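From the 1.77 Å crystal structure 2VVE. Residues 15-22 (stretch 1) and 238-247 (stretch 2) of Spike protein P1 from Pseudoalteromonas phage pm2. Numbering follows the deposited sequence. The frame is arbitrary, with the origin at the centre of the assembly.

Stretch 1 (15-22) FQIPLRDG
Stretch 2 238-247: DPLLTVKGYA

The contact pairs two antiparallel strands, one running through Ile17 and Pro18, the other through Tyr246 and on past Ala247; their axes approach to 4.4 Å with 137° between their N-to-C directions. Register is fixed by Ile17 opposite Ala247 (CA-CA 5.1 Å, hydrogen-bonded pair) and Pro18 opposite Tyr246 (CA-CA 4.7 Å, non-hydrogen-bonded pair).

Backbone hydrogen bonds do the pairing. Ile17 N donates to Ala247 O and Ala247 N to Ile17 O, both 2.9 Å; Leu19 N donates to Gly245 O at 2.9 Å. The next bond shifts by one residue: Lys244 N, not Gly245 N, reaches Leu19 O at 2.8 Å, nearly straight at 172°. Gly245 takes phi/psi 156/173, where a CB would jam against the preceding carbonyl, so the backbone itself calls for glycine. Pro18, lacking an NH, sits at a position that needs none for this pairing. CA-H...O contacts fill in, with Tyr246 CA 3.3 Å from Ile17 O.

Apolar packing divides by face. Pro18 (C-gamma endo) shares one face with Tyr246 (chi1 m, chi2 84°): Pro18 CB lies 3.9 Å from Tyr246 CE2 and 3.7 Å from CG2 of Val243 (chi1 p). On the face of Ile17 and Ala247, buried Leu19 (m, t) places CD2 4.1 Å from Ala247 CB.

The polar anchor is Arg20, whose CA-to-CB bond points away while its extended side chain (m, t, t, chi4 -82°) returns. Arg20 NH1 and Arg20 NH2 both donate to Pro239 O, at 3.0 and 3.2 Å, near the guanidinium plane; Val243 CB covers one face. A water accepts from Arg20 NH1 at 2.6 Å and hydrogen-bonds Thr242 OG1 (chi1 p) at 2.7 Å. The weakly bonded helix about 239-242 that presents this carbonyl is capped by Asp238 (chi1 t), whose OD1 accepts from Leu240 N at 2.9 Å.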

# COMPACT_ATOMS: atom_id res chain seq x y z
N PHE A 15 -26.28 -2.25 -2.39
CA PHE A 15 -26.53 -3.33 -3.34
C PHE A 15 -25.36 -3.50 -4.28
O PHE A 15 -24.40 -2.74 -4.23
CB PHE A 15 -27.84 -3.07 -4.11
CG PHE A 15 -27.83 -1.80 -4.92
CD1 PHE A 15 -27.47 -1.82 -6.27
CD2 PHE A 15 -28.17 -0.58 -4.33
CE1 PHE A 15 -27.45 -0.63 -7.02
CE2 PHE A 15 -28.14 0.61 -5.08
CZ PHE A 15 -27.80 0.58 -6.42
N GLN A 16 -25.45 -4.50 -5.15
CA GLN A 16 -24.38 -4.80 -6.09
C GLN A 16 -24.90 -4.64 -7.51
O GLN A 16 -26.03 -5.03 -7.81
CB GLN A 16 -23.85 -6.23 -5.89
CG GLN A 16 -23.03 -6.45 -4.58
CD GLN A 16 -23.87 -6.36 -3.31
OE1 GLN A 16 -24.93 -6.96 -3.21
NE2 GLN A 16 -23.39 -5.58 -2.33
N ILE A 17 -24.07 -4.06 -8.38
CA ILE A 17 -24.41 -3.97 -9.80
C ILE A 17 -23.54 -4.91 -10.63
O ILE A 17 -22.30 -4.89 -10.52
CB ILE A 17 -24.28 -2.53 -10.35
CG1 ILE A 17 -25.39 -1.63 -9.79
CG2 ILE A 17 -24.33 -2.53 -11.90
CD1 ILE A 17 -25.10 -0.13 -9.95
N PRO A 18 -24.17 -5.75 -11.48
CA PRO A 18 -23.39 -6.61 -12.35
C PRO A 18 -22.77 -5.78 -13.47
O PRO A 18 -23.48 -5.11 -14.22
CB PRO A 18 -24.43 -7.59 -12.91
CG PRO A 18 -25.71 -6.81 -12.91
CD PRO A 18 -25.63 -5.91 -11.70
N LEU A 19 -21.44 -5.80 -13.54
CA LEU A 19 -20.74 -5.05 -14.58
C LEU A 19 -20.60 -5.89 -15.85
O LEU A 19 -19.97 -6.95 -15.84
CB LEU A 19 -19.36 -4.62 -14.08
CG LEU A 19 -19.31 -3.68 -12.86
CD1 LEU A 19 -17.89 -3.60 -12.33
CD2 LEU A 19 -19.83 -2.29 -13.24
N ARG A 20 -21.19 -5.42 -16.95
CA ARG A 20 -21.19 -6.21 -18.18
C ARG A 20 -20.43 -5.44 -19.27
O ARG A 20 -19.72 -4.49 -18.97
CB ARG A 20 -22.61 -6.62 -18.56
CG ARG A 20 -23.30 -7.39 -17.42
CD ARG A 20 -24.57 -8.10 -17.87
NE ARG A 20 -25.15 -8.87 -16.77
CZ ARG A 20 -24.75 -10.09 -16.40
NH1 ARG A 20 -23.76 -10.72 -17.04
NH2 ARG A 20 -25.35 -10.70 -15.37
N ASP A 21 -20.55 -5.87 -20.52
CA ASP A 21 -19.67 -5.38 -21.59
C ASP A 21 -20.20 -4.17 -22.35
O ASP A 21 -21.42 -3.95 -22.46
CB ASP A 21 -19.39 -6.50 -22.60
CG ASP A 21 -20.67 -7.05 -23.23
OD1 ASP A 21 -21.60 -7.43 -22.48
OD2 ASP A 21 -20.76 -7.08 -24.47
N GLY A 22 -19.28 -3.41 -22.92
CA GLY A 22 -19.63 -2.19 -23.65
C GLY A 22 -20.04 -1.07 -22.71
O GLY A 22 -19.99 -1.23 -21.49
N ASP A 238 -22.51 -18.38 -19.30
CA ASP A 238 -23.40 -18.23 -18.16
C ASP A 238 -23.36 -16.78 -17.67
O ASP A 238 -22.28 -16.27 -17.33
CB ASP A 238 -22.95 -19.16 -17.04
CG ASP A 238 -23.97 -19.26 -15.91
OD1 ASP A 238 -24.55 -18.24 -15.51
OD2 ASP A 238 -24.17 -20.38 -15.40
N PRO A 239 -24.53 -16.11 -17.59
CA PRO A 239 -24.60 -14.71 -17.14
C PRO A 239 -23.93 -14.44 -15.78
O PRO A 239 -23.50 -13.31 -15.51
CB PRO A 239 -26.11 -14.44 -17.03
CG PRO A 239 -26.75 -15.44 -17.94
CD PRO A 239 -25.86 -16.65 -17.94
N LEU A 240 -23.83 -15.46 -14.94
CA LEU A 240 -23.12 -15.32 -13.66
C LEU A 240 -21.60 -15.20 -13.82
O LEU A 240 -20.91 -14.75 -12.91
CB LEU A 240 -23.43 -16.51 -12.75
CG LEU A 240 -24.87 -16.75 -12.32
CD1 LEU A 240 -25.03 -18.22 -11.90
CD2 LEU A 240 -25.28 -15.79 -11.21
N LEU A 241 -21.08 -15.65 -14.96
CA LEU A 241 -19.63 -15.67 -15.18
C LEU A 241 -19.19 -14.65 -16.22
O LEU A 241 -18.03 -14.24 -16.24
CB LEU A 241 -19.16 -17.06 -15.60
CG LEU A 241 -18.74 -18.03 -14.48
CD1 LEU A 241 -17.39 -17.66 -13.90
CD2 LEU A 241 -19.79 -18.08 -13.38
N THR A 242 -20.12 -14.27 -17.10
CA THR A 242 -19.80 -13.29 -18.13
C THR A 242 -19.72 -11.89 -17.53
O THR A 242 -19.09 -11.02 -18.12
CB THR A 242 -20.80 -13.32 -19.30
OG1 THR A 242 -22.11 -12.96 -18.85
CG2 THR A 242 -20.84 -14.71 -19.92
N VAL A 243 -20.36 -11.69 -16.38
CA VAL A 243 -20.23 -10.46 -15.59
C VAL A 243 -18.75 -10.28 -15.24
O VAL A 243 -18.05 -11.24 -14.90
CB VAL A 243 -21.14 -10.54 -14.32
CG1 VAL A 243 -20.71 -11.66 -13.37
CG2 VAL A 243 -21.20 -9.21 -13.57
N LYS A 244 -18.25 -9.05 -15.38
CA LYS A 244 -16.83 -8.75 -15.18
C LYS A 244 -16.51 -8.55 -13.70
O LYS A 244 -15.35 -8.53 -13.28
CB LYS A 244 -16.42 -7.53 -16.01
CG LYS A 244 -16.89 -7.53 -17.47
CD LYS A 244 -16.43 -8.76 -18.25
CE LYS A 244 -17.26 -8.96 -19.50
NZ LYS A 244 -17.07 -10.34 -20.05
N GLY A 245 -17.56 -8.40 -12.91
CA GLY A 245 -17.44 -8.21 -11.49
C GLY A 245 -18.68 -7.51 -11.02
O GLY A 245 -19.52 -7.10 -11.83
N TYR A 246 -18.80 -7.39 -9.71
CA TYR A 246 -19.93 -6.69 -9.13
C TYR A 246 -19.43 -5.43 -8.44
O TYR A 246 -18.57 -5.50 -7.55
CB TYR A 246 -20.69 -7.60 -8.16
CG TYR A 246 -21.29 -8.80 -8.86
CD1 TYR A 246 -20.53 -9.94 -9.10
CD2 TYR A 246 -22.61 -8.77 -9.31
CE1 TYR A 246 -21.07 -11.05 -9.77
CE2 TYR A 246 -23.16 -9.88 -9.97
CZ TYR A 246 -22.40 -11.00 -10.20
OH TYR A 246 -22.95 -12.07 -10.86
N ALA A 247 -19.95 -4.29 -8.88
CA ALA A 247 -19.66 -3.00 -8.25
C ALA A 247 -20.48 -2.87 -6.98
O ALA A 247 -21.66 -3.21 -6.96
CB ALA A 247 -19.98 -1.85 -9.21
O HOH W 1 -22.41 -10.32 -19.21